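PDB 5K04: N-terminal acetyltransferase B complex subunit MDM20 from Candida albicans, which probably serves as the non-catalytic helical-repeat subunit that carries the catalytic subunit NAT3 in the NatB N-terminal acetyltransferase complex. Local coordinates for residues K123-F126 / K127-N130; L147-A150 / F151-L155; I200-V203 / L204-V207; M220-M223 / K224-S228; N300-Q303 / K304-K308. All blocks are in the same frame, centred on the assembly; numbering follows the deposited sequence.

Contact 1. Residues K123-F126 / K127-N130; sequences KYDF and KVFN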
loop_
_atom_site.group_PDB
_atom_site.type_symbol
_atom_site.label_atom_id
_atom_site.label_comp_id
_atom_site.label_asym_id
_atom_site.label_seq_id
_atom_site.Cartn_x
_atom_site.Cartn_y
_atom_site.Cartn_z
ATOM N N LYS A 123 -17.142 -2.239 -8.350
ATOM C CA LYS A 123 -16.887 -2.620 -9.739
ATOM C C LYS A 123 -16.603 -1.343 -10.509
ATOM O O LYS A 123 -17.525 -0.632 -10.915
ATOM C CB LYS A 123 -18.078 -3.363 -10.338
ATOM C CG LYS A 123 -18.378 -4.698 -9.697
ATOM C CD LYS A 123 -19.572 -5.380 -10.355
ATOM C CE LYS A 123 -19.689 -6.806 -9.851
ATOM N NZ LYS A 123 -20.832 -7.532 -10.437
ATOM N N TYR A 124 -15.329 -1.065 -10.740
ATOM C CA TYR A 124 -14.921 0.266 -11.198
ATOM C C TYR A 124 -15.123 0.382 -12.711
ATOM O O TYR A 124 -14.185 0.503 -13.502
ATOM C CB TYR A 124 -13.481 0.538 -10.784
ATOM C CG TYR A 124 -13.198 0.204 -9.331
ATOM C CD1 TYR A 124 -12.861 -1.096 -8.953
ATOM C CD2 TYR A 124 -13.275 1.181 -8.336
ATOM C CE1 TYR A 124 -12.610 -1.420 -7.631
ATOM C CE2 TYR A 124 -13.022 0.868 -7.003
ATOM C CZ TYR A 124 -12.687 -0.441 -6.661
ATOM O OH TYR A 124 -12.429 -0.788 -5.350
ATOM N N ASP A 125 -16.395 0.342 -13.106
ATOM C CA ASP A 125 -16.806 0.429 -14.509
ATOM C C ASP A 125 -17.198 1.877 -14.762
ATOM O O ASP A 125 -18.354 2.272 -14.589
ATOM C CB ASP A 125 -17.953 -0.536 -14.818
ATOM C CG ASP A 125 -18.264 -0.635 -16.313
ATOM O OD1 ASP A 125 -17.968 0.323 -17.060
ATOM O OD2 ASP A 125 -18.813 -1.674 -16.739
ATOM N N PHE A 126 -16.218 2.665 -15.205
ATOM C CA PHE A 126 -16.430 4.096 -15.408
ATOM C C PHE A 126 -17.502 4.384 -16.454
ATOM O O PHE A 126 -18.039 5.497 -16.476
ATOM C CB PHE A 126 -15.113 4.779 -15.806
ATOM C CG PHE A 126 -14.049 4.738 -14.738
ATOM C CD1 PHE A 126 -14.368 4.920 -13.408
ATOM C CD2 PHE A 126 -12.721 4.523 -15.078
ATOM C CE1 PHE A 126 -13.377 4.882 -12.432
ATOM C CE2 PHE A 126 -11.730 4.486 -14.109
ATOM C CZ PHE A 126 -12.058 4.666 -12.790
ATOM N N LYS A 127 -17.797 3.421 -17.337
ATOM C CA LYS A 127 -18.934 3.561 -18.247
ATOM C C LYS A 127 -20.247 3.501 -17.488
ATOM O O LYS A 127 -21.223 4.148 -17.882
ATOM C CB LYS A 127 -18.898 2.472 -19.329
ATOM C CG LYS A 127 -18.051 2.832 -20.537
ATOM C CD LYS A 127 -17.687 1.620 -21.378
ATOM C CE LYS A 127 -16.666 1.995 -22.453
ATOM N NZ LYS A 127 -16.115 0.798 -23.147
ATOM N N VAL A 128 -20.275 2.729 -16.396
ATOM C CA VAL A 128 -21.446 2.675 -15.529
ATOM C C VAL A 128 -21.564 3.957 -14.707
ATOM O O VAL A 128 -22.638 4.563 -14.647
ATOM C CB VAL A 128 -21.387 1.419 -14.643
ATOM C CG1 VAL A 128 -22.286 1.570 -13.446
ATOM C CG2 VAL A 128 -21.813 0.210 -15.453
ATOM N N PHE A 129 -20.462 4.398 -14.080
ATOM C CA PHE A 129 -20.470 5.675 -13.370
ATOM C C PHE A 129 -21.041 6.773 -14.256
ATOM O O PHE A 129 -21.940 7.520 -13.854
ATOM C CB PHE A 129 -19.051 6.066 -12.939
ATOM C CG PHE A 129 -18.554 5.373 -11.701
ATOM C CD1 PHE A 129 -18.713 4.008 -11.529
ATOM C CD2 PHE A 129 -17.868 6.092 -10.726
ATOM C CE1 PHE A 129 -18.227 3.372 -10.395
ATOM C CE2 PHE A 129 -17.382 5.467 -9.586
ATOM C CZ PHE A 129 -17.563 4.102 -9.422
ATOM N N ASN A 130 -20.509 6.879 -15.476
ATOM C CA ASN A 130 -20.917 7.920 -16.403
ATOM C C ASN A 130 -22.356 7.715 -16.862
ATOM O O ASN A 130 -23.097 8.686 -17.052
ATOM C CB ASN A 130 -19.957 7.932 -17.593
ATOM C CG ASN A 130 -20.433 8.814 -18.708
ATOM O OD1 ASN A 130 -21.193 8.388 -19.577
ATOM N ND2 ASN A 130 -19.991 10.068 -18.687
#
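K123 meets F129 through its backbone, the carbonyl O of K123 lying 4.1 Å from CE1 of the F129 ring at the start of helix 126-138, where D125 is the N-cap. The same K123 O takes the D125 N-H, closing an inverse gamma turn centred on Y124; this tight bend brings the chain to the cap. Y124 points away from the helix start, toward helix 489-503, where its hydroxyl bonds S499. D125 carries most of the junction. Its CG stands anti to the backbone N (chi1 -171°), which swings the carboxylate back over the first turn of the helix. There OD1 accepts two weak bonds, from K127 N at 3.1 Å and from V128 N at 3.4 Å, so one oxygen is shared by two amides of the first turn, and the negative charge probably also suits the helix dipole. Methyl CG2 of V128 packs crosswise against the carboxylate carbon CG of D125, 3.7 Å away. The D125 carbonyl is shared too: F129 N reaches it in the carbonyl plane, V128 N more weakly. F126 closes the segment, bonding N130 N through its O. Its ring, packed by K500 and L156, points its edge at the face of F129 in a T-shaped pair, the planes at 90° and the two ring centroids of F126 and F129 5.9 Å apart.

Contact 2. Residues L147-A150 / F151-L155; sequences LWYA and FSFHL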
loop_
_atom_site.group_PDB
_atom_site.type_symbol
_atom_site.label_atom_id
_atom_site.label_comp_id
_atom_site.label_asym_id
_atom_site.label_seq_id
_atom_site.Cartn_x
_atom_site.Cartn_y
_atom_site.Cartn_z
ATOM N N LEU A 147 -21.455 18.225 -12.191
ATOM C CA LEU A 147 -20.027 18.058 -11.952
ATOM C C LEU A 147 -19.645 16.583 -11.944
ATOM O O LEU A 147 -18.632 16.194 -12.535
ATOM C CB LEU A 147 -19.647 18.725 -10.624
ATOM C CG LEU A 147 -19.709 20.251 -10.651
ATOM C CD1 LEU A 147 -19.894 20.860 -9.266
ATOM C CD2 LEU A 147 -18.413 20.759 -11.268
ATOM N N TRP A 148 -20.437 15.758 -11.244
ATOM C CA TRP A 148 -20.257 14.307 -11.254
ATOM C C TRP A 148 -20.141 13.780 -12.677
ATOM O O TRP A 148 -19.167 13.111 -13.047
ATOM C CB TRP A 148 -21.443 13.634 -10.556
ATOM C CG TRP A 148 -21.464 13.803 -9.060
ATOM C CD1 TRP A 148 -20.630 14.580 -8.309
ATOM C CD2 TRP A 148 -22.353 13.150 -8.129
ATOM N NE1 TRP A 148 -20.948 14.457 -6.964
ATOM C CE2 TRP A 148 -21.993 13.583 -6.828
ATOM C CE3 TRP A 148 -23.410 12.243 -8.271
ATOM C CZ2 TRP A 148 -22.666 13.155 -5.681
ATOM C CZ3 TRP A 148 -24.081 11.810 -7.127
ATOM C CH2 TRP A 148 -23.705 12.272 -5.850
ATOM N N TYR A 149 -21.155 14.092 -13.482
ATOM C CA TYR A 149 -21.228 13.623 -14.857
ATOM C C TYR A 149 -19.995 14.057 -15.643
ATOM O O TYR A 149 -19.365 13.242 -16.323
ATOM C CB TYR A 149 -22.520 14.165 -15.462
ATOM C CG TYR A 149 -22.905 13.606 -16.794
ATOM C CD1 TYR A 149 -22.534 12.313 -17.163
ATOM C CD2 TYR A 149 -23.655 14.368 -17.694
ATOM C CE1 TYR A 149 -22.899 11.785 -18.395
ATOM C CE2 TYR A 149 -24.032 13.843 -18.941
ATOM C CZ TYR A 149 -23.652 12.548 -19.283
ATOM O OH TYR A 149 -24.004 12.015 -20.502
ATOM N N ALA A 150 -19.612 15.334 -15.506
ATOM C CA ALA A 150 -18.434 15.878 -16.183
ATOM C C ALA A 150 -17.159 15.195 -15.716
ATOM O O ALA A 150 -16.303 14.805 -16.526
ATOM C CB ALA A 150 -18.339 17.384 -15.923
ATOM N N PHE A 151 -17.003 15.071 -14.403
ATOM C CA PHE A 151 -15.829 14.399 -13.861
ATOM C C PHE A 151 -15.752 12.951 -14.341
ATOM O O PHE A 151 -14.656 12.437 -14.598
ATOM C CB PHE A 151 -15.857 14.479 -12.329
ATOM C CG PHE A 151 -14.630 13.918 -11.673
ATOM C CD1 PHE A 151 -13.403 14.551 -11.806
ATOM C CD2 PHE A 151 -14.708 12.755 -10.925
ATOM C CE1 PHE A 151 -12.272 14.022 -11.196
ATOM C CE2 PHE A 151 -13.592 12.232 -10.312
ATOM C CZ PHE A 151 -12.368 12.863 -10.449
ATOM N N SER A 152 -16.909 12.301 -14.509
ATOM C CA SER A 152 -16.938 10.912 -14.952
ATOM C C SER A 152 -16.409 10.765 -16.373
ATOM O O SER A 152 -15.966 9.672 -16.742
ATOM C CB SER A 152 -18.360 10.350 -14.846
ATOM O OG SER A 152 -19.233 10.923 -15.810
ATOM N N PHE A 153 -16.443 11.839 -17.174
ATOM C CA PHE A 153 -15.876 11.778 -18.521
ATOM C C PHE A 153 -14.359 11.769 -18.482
ATOM O O PHE A 153 -13.714 11.106 -19.303
ATOM C CB PHE A 153 -16.364 12.951 -19.363
ATOM C CG PHE A 153 -17.723 12.747 -19.936
ATOM C CD1 PHE A 153 -17.927 11.823 -20.947
ATOM C CD2 PHE A 153 -18.812 13.454 -19.445
ATOM C CE1 PHE A 153 -19.206 11.603 -21.475
ATOM C CE2 PHE A 153 -20.086 13.254 -19.963
ATOM C CZ PHE A 153 -20.286 12.324 -20.985
ATOM N N HIS A 154 -13.784 12.500 -17.534
ATOM C CA HIS A 154 -12.357 12.394 -17.266
ATOM C C HIS A 154 -11.973 10.985 -16.823
ATOM O O HIS A 154 -10.961 10.440 -17.278
ATOM C CB HIS A 154 -11.952 13.394 -16.191
ATOM C CG HIS A 154 -10.624 13.088 -15.586
ATOM N ND1 HIS A 154 -9.451 13.156 -16.306
ATOM C CD2 HIS A 154 -10.282 12.683 -14.343
ATOM C CE1 HIS A 154 -8.440 12.827 -15.526
ATOM N NE2 HIS A 154 -8.917 12.535 -14.330
ATOM N N LEU A 155 -12.749 10.401 -15.898
ATOM C CA LEU A 155 -12.498 9.033 -15.453
ATOM C C LEU A 155 -12.453 8.072 -16.629
ATOM O O LEU A 155 -11.556 7.225 -16.714
ATOM C CB LEU A 155 -13.570 8.597 -14.467
ATOM C CG LEU A 155 -13.582 9.300 -13.107
ATOM C CD1 LEU A 155 -14.625 8.616 -12.220
ATOM C CD2 LEU A 155 -12.181 9.284 -12.435
#
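Y149 lays one face of its ring over the rim of F153 one helical turn on, an i to i+4 pair within helix 143-157. The nearest atom is CE2 of F153, 3.5 Å from Y149 CE1, and it sits above the tyrosine plane toward the border of the ring; CZ of F153 follows near the hydroxyl end. The planes meet at 48° with the Y149 and F153 centroids 4.9 Å apart, so the contact is neither a parallel stack nor a T-shaped one. Different first torsions bring the rings together: CG of Y149 is anti to its N (chi1 -170°) and points along the helix toward its C-terminal end, whereas CG of F153 lies beside its own N (chi1 -81°) and leans back. Helices 126-138 and 162-177 enclose the pair, through M134 and L175 at Y149 and through L171 at F153. On another flank W148 and F151 turn toward helix 489-503, where both meet F489 and F151 also meets L492; W148 NE1 also bonds the carbonyl of F484. The backbone is drawn tight beneath: F151 N reaches L147 O at 2.7 Å and S152 N reaches W148 O at 2.8 Å. Farther along, F153 N is bound to A150 O and reaches Y149 O only weakly. The S152 hydroxyl, bonded by N130 of helix 126-138, bends back toward that same Y149 O, but their OG to O separation of 2.4 Å is too short to be trusted in detail. CD2 of F153 also approaches Y149 O, at 3.2 Å.

Contact 3. Residues I200-V203 / L204-V207; sequences IEQV and LSGV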
loop_
_atom_site.group_PDB
_atom_site.type_symbol
_atom_site.label_atom_id
_atom_site.label_comp_id
_atom_site.label_asym_id
_atom_site.label_seq_id
_atom_site.Cartn_x
_atom_site.Cartn_y
_atom_site.Cartn_z
ATOM N N ILE A 200 -5.702 26.175 -20.663
ATOM C CA ILE A 200 -5.491 26.219 -19.214
ATOM C C ILE A 200 -4.880 27.560 -18.796
ATOM O O ILE A 200 -5.341 28.201 -17.844
ATOM C CB ILE A 200 -4.615 25.031 -18.770
ATOM C CG1 ILE A 200 -5.397 23.711 -18.858
ATOM C CG2 ILE A 200 -4.077 25.249 -17.370
ATOM C CD1 ILE A 200 -4.579 22.491 -18.472
ATOM N N GLU A 201 -3.821 27.997 -19.487
ATOM C CA GLU A 201 -3.202 29.279 -19.141
ATOM C C GLU A 201 -4.193 30.422 -19.294
ATOM O O GLU A 201 -4.300 31.294 -18.423
ATOM C CB GLU A 201 -1.970 29.560 -20.007
ATOM C CG GLU A 201 -1.331 30.905 -19.632
ATOM C CD GLU A 201 -0.076 31.257 -20.433
ATOM O OE1 GLU A 201 0.279 30.502 -21.374
ATOM O OE2 GLU A 201 0.545 32.304 -20.116
ATOM N N GLN A 202 -4.907 30.437 -20.423
ATOM C CA GLN A 202 -5.896 31.474 -20.681
ATOM C C GLN A 202 -6.985 31.472 -19.608
ATOM O O GLN A 202 -7.376 32.531 -19.111
ATOM C CB GLN A 202 -6.475 31.267 -22.089
ATOM C CG GLN A 202 -7.465 32.302 -22.525
ATOM C CD GLN A 202 -6.908 33.716 -22.409
ATOM O OE1 GLN A 202 -5.756 33.976 -22.755
ATOM N NE2 GLN A 202 -7.734 34.633 -21.914
ATOM N N VAL A 203 -7.456 30.289 -19.209
ATOM C CA VAL A 203 -8.504 30.203 -18.192
ATOM C C VAL A 203 -7.973 30.633 -16.831
ATOM O O VAL A 203 -8.529 31.527 -16.184
ATOM C CB VAL A 203 -9.080 28.778 -18.138
ATOM C CG1 VAL A 203 -10.056 28.636 -16.958
ATOM C CG2 VAL A 203 -9.769 28.458 -19.441
ATOM N N LEU A 204 -6.879 30.008 -16.380
ATOM C CA LEU A 204 -6.365 30.274 -15.041
ATOM C C LEU A 204 -5.854 31.705 -14.874
ATOM O O LEU A 204 -5.793 32.197 -13.746
ATOM C CB LEU A 204 -5.267 29.270 -14.707
ATOM C CG LEU A 204 -5.760 27.830 -14.557
ATOM C CD1 LEU A 204 -4.664 26.932 -13.993
ATOM C CD2 LEU A 204 -7.016 27.793 -13.658
ATOM N N SER A 205 -5.497 32.383 -15.970
ATOM C CA SER A 205 -5.047 33.768 -15.893
ATOM C C SER A 205 -6.191 34.738 -15.633
ATOM O O SER A 205 -5.933 35.892 -15.291
ATOM C CB SER A 205 -4.332 34.181 -17.183
ATOM O OG SER A 205 -5.265 34.367 -18.235
ATOM N N GLY A 206 -7.444 34.316 -15.822
ATOM C CA GLY A 206 -8.570 35.200 -15.570
ATOM C C GLY A 206 -9.350 34.879 -14.305
ATOM O O GLY A 206 -10.354 35.525 -14.000
ATOM N N VAL A 207 -8.912 33.866 -13.564
ATOM C CA VAL A 207 -9.633 33.455 -12.370
ATOM C C VAL A 207 -9.502 34.533 -11.311
ATOM O O VAL A 207 -8.388 34.925 -10.947
ATOM C CB VAL A 207 -9.092 32.117 -11.857
ATOM C CG1 VAL A 207 -9.663 31.824 -10.476
ATOM C CG2 VAL A 207 -9.426 31.020 -12.832
#
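L204 and I200 lie side by side one turn apart on helix 197-204, pointing the same way, with CD1 of L204 3.8 Å from methyl CG2 of I200. CG of L204 sits beside its own N, which draws the branch back over the preceding turn, and both CB and CG rest on the carbonyl O of I200. L204 N binds that same oxygen at 2.8 Å in a nearly linear bond (171°), an ordinary helical link. S205 comes next, bonding E201 O through its N at 2.9 Å. Its OG stands between the backbone N and the carbonyl carbon (chi1 74°), which here folds the hydroxyl back onto the helix; it donates to Q202 O at 2.9 Å, from above the carbonyl plane. One carbonyl of the last turn is thereby satisfied by a side chain where the regular amide pattern gives out. At G206 the bonding shortens from four residues back to three: its N reaches V203 O at 3.0 Å, again out of the carbonyl plane, and the helix runs into the connection. V207 has extended backbone angles, yet its methyl CG2 still touches V203 O at 3.5 Å. The turn is wedged between its two neighbours in this all-helical chain: A222 and Y219 of helix 213-225 cover I200 and L204, while Y191 and I188 of helix 185-192 pack on V203, L204 and V207.

Contact 4. Residues M220-M223 / K224-S228; sequences MKAM and KENAS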
loop_
_atom_site.group_PDB
_atom_site.type_symbol
_atom_site.label_atom_id
_atom_site.label_comp_id
_atom_site.label_asym_id
_atom_site.label_seq_id
_atom_site.Cartn_x
_atom_site.Cartn_y
_atom_site.Cartn_z
ATOM N N MET A 220 1.548 26.883 -13.656
ATOM C CA MET A 220 2.963 27.035 -13.982
ATOM C C MET A 220 3.391 26.012 -15.028
ATOM O O MET A 220 4.160 26.331 -15.939
ATOM C CB MET A 220 3.819 26.920 -12.709
ATOM C CG MET A 220 3.900 28.221 -11.886
ATOM S SD MET A 220 5.140 28.237 -10.627
ATOM C CE MET A 220 4.282 27.299 -9.454
ATOM N N LYS A 221 2.882 24.779 -14.919
ATOM C CA LYS A 221 3.190 23.746 -15.901
ATOM C C LYS A 221 2.665 24.123 -17.282
ATOM O O LYS A 221 3.333 23.889 -18.296
ATOM C CB LYS A 221 2.585 22.420 -15.442
ATOM C CG LYS A 221 2.725 21.305 -16.430
ATOM C CD LYS A 221 2.029 20.042 -15.941
ATOM C CE LYS A 221 2.232 18.932 -16.962
ATOM N NZ LYS A 221 1.500 17.705 -16.607
ATOM N N ALA A 222 1.471 24.714 -17.327
ATOM C CA ALA A 222 0.892 25.141 -18.593
ATOM C C ALA A 222 1.742 26.223 -19.249
ATOM O O ALA A 222 2.128 26.093 -20.421
ATOM C CB ALA A 222 -0.541 25.621 -18.361
ATOM N N MET A 223 2.070 27.286 -18.497
ATOM C CA MET A 223 2.913 28.359 -19.029
ATOM C C MET A 223 4.224 27.824 -19.572
ATOM O O MET A 223 4.698 28.256 -20.630
ATOM C CB MET A 223 3.214 29.382 -17.946
ATOM C CG MET A 223 2.033 30.206 -17.510
ATOM S SD MET A 223 2.330 30.648 -15.826
ATOM C CE MET A 223 2.034 32.284 -16.162
ATOM N N LYS A 224 4.837 26.891 -18.849
ATOM C CA LYS A 224 6.083 26.314 -19.326
ATOM C C LYS A 224 5.868 25.594 -20.649
ATOM O O LYS A 224 6.629 25.790 -21.602
ATOM C CB LYS A 224 6.652 25.367 -18.270
ATOM C CG LYS A 224 8.035 24.833 -18.581
ATOM C CD LYS A 224 8.306 23.618 -17.714
ATOM C CE LYS A 224 9.669 23.010 -17.986
ATOM N NZ LYS A 224 9.808 21.780 -17.151
ATOM N N GLU A 225 4.812 24.774 -20.729
ATOM C CA GLU A 225 4.512 24.043 -21.958
ATOM C C GLU A 225 4.164 24.985 -23.109
ATOM O O GLU A 225 4.488 24.700 -24.266
ATOM C CB GLU A 225 3.368 23.051 -21.713
ATOM C CG GLU A 225 3.850 21.616 -21.448
ATOM C CD GLU A 225 2.831 20.763 -20.692
ATOM O OE1 GLU A 225 1.634 20.790 -21.059
ATOM O OE2 GLU A 225 3.235 20.076 -19.725
ATOM N N ASN A 226 3.500 26.105 -22.818
ATOM C CA ASN A 226 3.187 27.084 -23.854
ATOM C C ASN A 226 4.364 28.001 -24.185
ATOM O O ASN A 226 4.238 28.840 -25.086
ATOM C CB ASN A 226 1.991 27.942 -23.434
ATOM C CG ASN A 226 0.770 27.117 -23.044
ATOM O OD1 ASN A 226 0.606 25.965 -23.478
ATOM N ND2 ASN A 226 -0.105 27.715 -22.210
ATOM N N ALA A 227 5.495 27.857 -23.491
ATOM C CA ALA A 227 6.648 28.754 -23.641
ATOM C C ALA A 227 6.274 30.189 -23.288
ATOM O O ALA A 227 6.760 31.143 -23.904
ATOM C CB ALA A 227 7.255 28.678 -25.050
ATOM N N SER A 228 5.379 30.337 -22.307
ATOM C CA SER A 228 4.956 31.648 -21.804
ATOM C C SER A 228 5.917 32.098 -20.700
ATOM O O SER A 228 5.580 32.195 -19.515
ATOM C CB SER A 228 3.515 31.580 -21.311
ATOM O OG SER A 228 2.674 31.044 -22.309
#
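S228 N reaches back to the carbonyl of M223 with a bond of 2.8 Å (N-H...O 157°), and A227 N bonds K224 O at 3.0 Å. With A227 at positive phi (60°), these two close a Schellman motif at the C-terminal end of helix 213-225. Ahead of it K224 N, E225 N and N226 N make regular helical bonds to the carbonyls of M220, K221 and A222. The N226 amide folds back over the last turn, its CG 3.1 Å from A222 O, but ND2 spends its hydrogens on S197 O and E201 OE1. K221 and E225 run side by side one turn apart, both chains extended. OE2 of E225 lies against the aliphatic part of K221, 3.2 Å from CE; K221 NZ stays 4.3 Å from that oxygen, too far for a salt bridge, while OE1 of E225 bonds S197 OG. Packing finishes the contact where CB of S228 meets CB of M223 at 4.0 Å. Around it, helix 197-204 lies on the A222 side, helix 229-242 receives M220 and M223 through residues such as L232 and A231, and helix 248-260 touches M220 and K224 through L253.

Contact 5. Residues N300-Q303 / K304-K308; sequences NYYQ and KFNTK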
loop_
_atom_site.group_PDB
_atom_site.type_symbol
_atom_site.label_atom_id
_atom_site.label_comp_id
_atom_site.label_asym_id
_atom_site.label_seq_id
_atom_site.Cartn_x
_atom_site.Cartn_y
_atom_site.Cartn_z
ATOM N N ASN A 300 30.321 25.284 -2.185
ATOM C CA ASN A 300 29.601 26.171 -1.273
ATOM C C ASN A 300 28.412 25.455 -0.636
ATOM O O ASN A 300 28.118 25.663 0.545
ATOM C CB ASN A 300 29.167 27.443 -2.011
ATOM C CG ASN A 300 28.129 28.280 -1.227
ATOM O OD1 ASN A 300 28.492 29.062 -0.343
ATOM N ND2 ASN A 300 26.831 28.131 -1.577
ATOM N N TYR A 301 27.719 24.604 -1.396
ATOM C CA TYR A 301 26.645 23.818 -0.794
ATOM C C TYR A 301 27.199 22.875 0.264
ATOM O O TYR A 301 26.638 22.760 1.359
ATOM C CB TYR A 301 25.868 23.027 -1.853
ATOM C CG TYR A 301 24.836 22.136 -1.204
ATOM C CD1 TYR A 301 23.566 22.619 -0.892
ATOM C CD2 TYR A 301 25.143 20.821 -0.851
ATOM C CE1 TYR A 301 22.627 21.803 -0.261
ATOM C CE2 TYR A 301 24.215 20.010 -0.225
ATOM C CZ TYR A 301 22.964 20.498 0.071
ATOM O OH TYR A 301 22.054 19.674 0.692
ATOM N N TYR A 302 28.315 22.208 -0.047
ATOM C CA TYR A 302 28.904 21.238 0.869
ATOM C C TYR A 302 29.362 21.904 2.165
ATOM O O TYR A 302 29.214 21.330 3.251
ATOM C CB TYR A 302 30.077 20.522 0.188
ATOM C CG TYR A 302 30.873 19.619 1.118
ATOM C CD1 TYR A 302 30.515 18.295 1.301
ATOM C CD2 TYR A 302 31.966 20.095 1.825
ATOM C CE1 TYR A 302 31.225 17.461 2.151
ATOM C CE2 TYR A 302 32.690 19.261 2.691
ATOM C CZ TYR A 302 32.310 17.950 2.847
ATOM O OH TYR A 302 33.002 17.120 3.688
ATOM N N GLN A 303 29.934 23.108 2.071
ATOM C CA GLN A 303 30.428 23.782 3.268
ATOM C C GLN A 303 29.289 24.167 4.192
ATOM O O GLN A 303 29.455 24.182 5.416
ATOM C CB GLN A 303 31.233 25.031 2.892
ATOM C CG GLN A 303 32.555 24.743 2.167
ATOM C CD GLN A 303 33.512 23.868 2.977
ATOM O OE1 GLN A 303 33.538 23.926 4.208
ATOM N NE2 GLN A 303 34.299 23.050 2.280
ATOM N N LYS A 304 28.132 24.481 3.621
ATOM C CA LYS A 304 26.978 24.857 4.415
ATOM C C LYS A 304 26.212 23.649 4.936
ATOM O O LYS A 304 25.589 23.741 5.999
ATOM C CB LYS A 304 26.056 25.751 3.585
ATOM C CG LYS A 304 26.696 27.074 3.215
ATOM C CD LYS A 304 25.759 27.952 2.408
ATOM C CE LYS A 304 26.270 29.383 2.388
ATOM N NZ LYS A 304 26.445 29.909 3.781
ATOM N N PHE A 305 26.254 22.510 4.230
ATOM C CA PHE A 305 25.347 21.407 4.539
ATOM C C PHE A 305 26.023 20.054 4.790
ATOM O O PHE A 305 25.320 19.044 4.897
ATOM C CB PHE A 305 24.298 21.305 3.429
ATOM C CG PHE A 305 23.377 22.497 3.393
ATOM C CD1 PHE A 305 22.278 22.567 4.239
ATOM C CD2 PHE A 305 23.642 23.584 2.562
ATOM C CE1 PHE A 305 21.449 23.684 4.242
ATOM C CE2 PHE A 305 22.824 24.699 2.560
ATOM C CZ PHE A 305 21.725 24.748 3.409
ATOM N N ASN A 306 27.353 20.004 4.959
ATOM C CA ASN A 306 27.992 18.709 5.213
ATOM C C ASN A 306 27.640 18.133 6.588
ATOM O O ASN A 306 27.727 16.918 6.768
ATOM C CB ASN A 306 29.517 18.809 5.076
ATOM C CG ASN A 306 30.148 19.632 6.186
ATOM O OD1 ASN A 306 30.417 19.129 7.276
ATOM N ND2 ASN A 306 30.390 20.907 5.909
ATOM N N THR A 307 27.260 18.973 7.558
ATOM C CA THR A 307 26.785 18.500 8.854
ATOM C C THR A 307 25.338 18.026 8.808
ATOM O O THR A 307 24.789 17.669 9.858
ATOM C CB THR A 307 26.914 19.591 9.920
ATOM O OG1 THR A 307 25.968 20.625 9.658
ATOM C CG2 THR A 307 28.323 20.185 9.932
ATOM N N LYS A 308 24.722 18.002 7.624
ATOM C CA LYS A 308 23.332 17.594 7.454
ATOM C C LYS A 308 23.261 16.292 6.668
ATOM O O LYS A 308 23.960 16.111 5.665
ATOM C CB LYS A 308 22.515 18.675 6.738
ATOM C CG LYS A 308 22.695 20.073 7.347
ATOM C CD LYS A 308 22.208 20.156 8.795
ATOM C CE LYS A 308 22.204 21.609 9.279
ATOM N NZ LYS A 308 21.571 21.806 10.622
#
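Y301 and Y302 each offer a ring face to the residue four places on. Over Y301 comes F305, whose CB is 4.0 Å from the Y301 ring centroid, in a CH-pi contact; the F305 ring continues past it, nearly parallel (18°) but slid aside, so that CD2 of F305 meets Y301 CE1 at 3.5 Å with little overlap. The carbonyl O of Y301 lies at the edge of the F305 ring, in its plane. On the Y302 ring CB of N306 sits 3.7 Å from the centroid, a second CH-pi contact, while NE2 of Q303 is at the ring edge. The N306 amide is placed by its first torsion, CG between the backbone N and carbonyl carbon (chi1 69°): ND2 then gives Y302 O a bond of 2.9 Å (156°), with the acceptor almost in the amide plane, and OD1 is left to T339. The tyrosine hydroxyls bond D314 and N343. N300 OD1 rests on CE of K304, at 3.5 Å. Backbone bonds from F305 N and N306 N are weak, and a type I beta turn, F305 to K308, follows, with an asparagine side chain bonded to a carbonyl of the last turn, and K308 NZ binds R86 O of the NAT3 chain.

In the fold
The five contacts follow one another along a curved array of helices in a subunit of the TPR clan. Contacts 1 and 2 sit on helices that follow each other in the chain and touch: their centres are 11 Å apart, and N130 ND2 lies 3.1 Å from S152 OG, a probable hydrogen bond. Contacts 3 and 4, with centres 12 Å apart, are linked likewise, E201 OE1 being 2.6 Å from S228 OG and in reach of N226 as well, so the C-terminal end of helix 213-225 is tied back to the helix before it. Contacts 2 and 3 stand about 21 Å apart between centres, contacts 4 and 5 about 33 Å. Contact 5 alone touches NAT3, and its F305 side chain is about 10 Å from the bound coenzyme A.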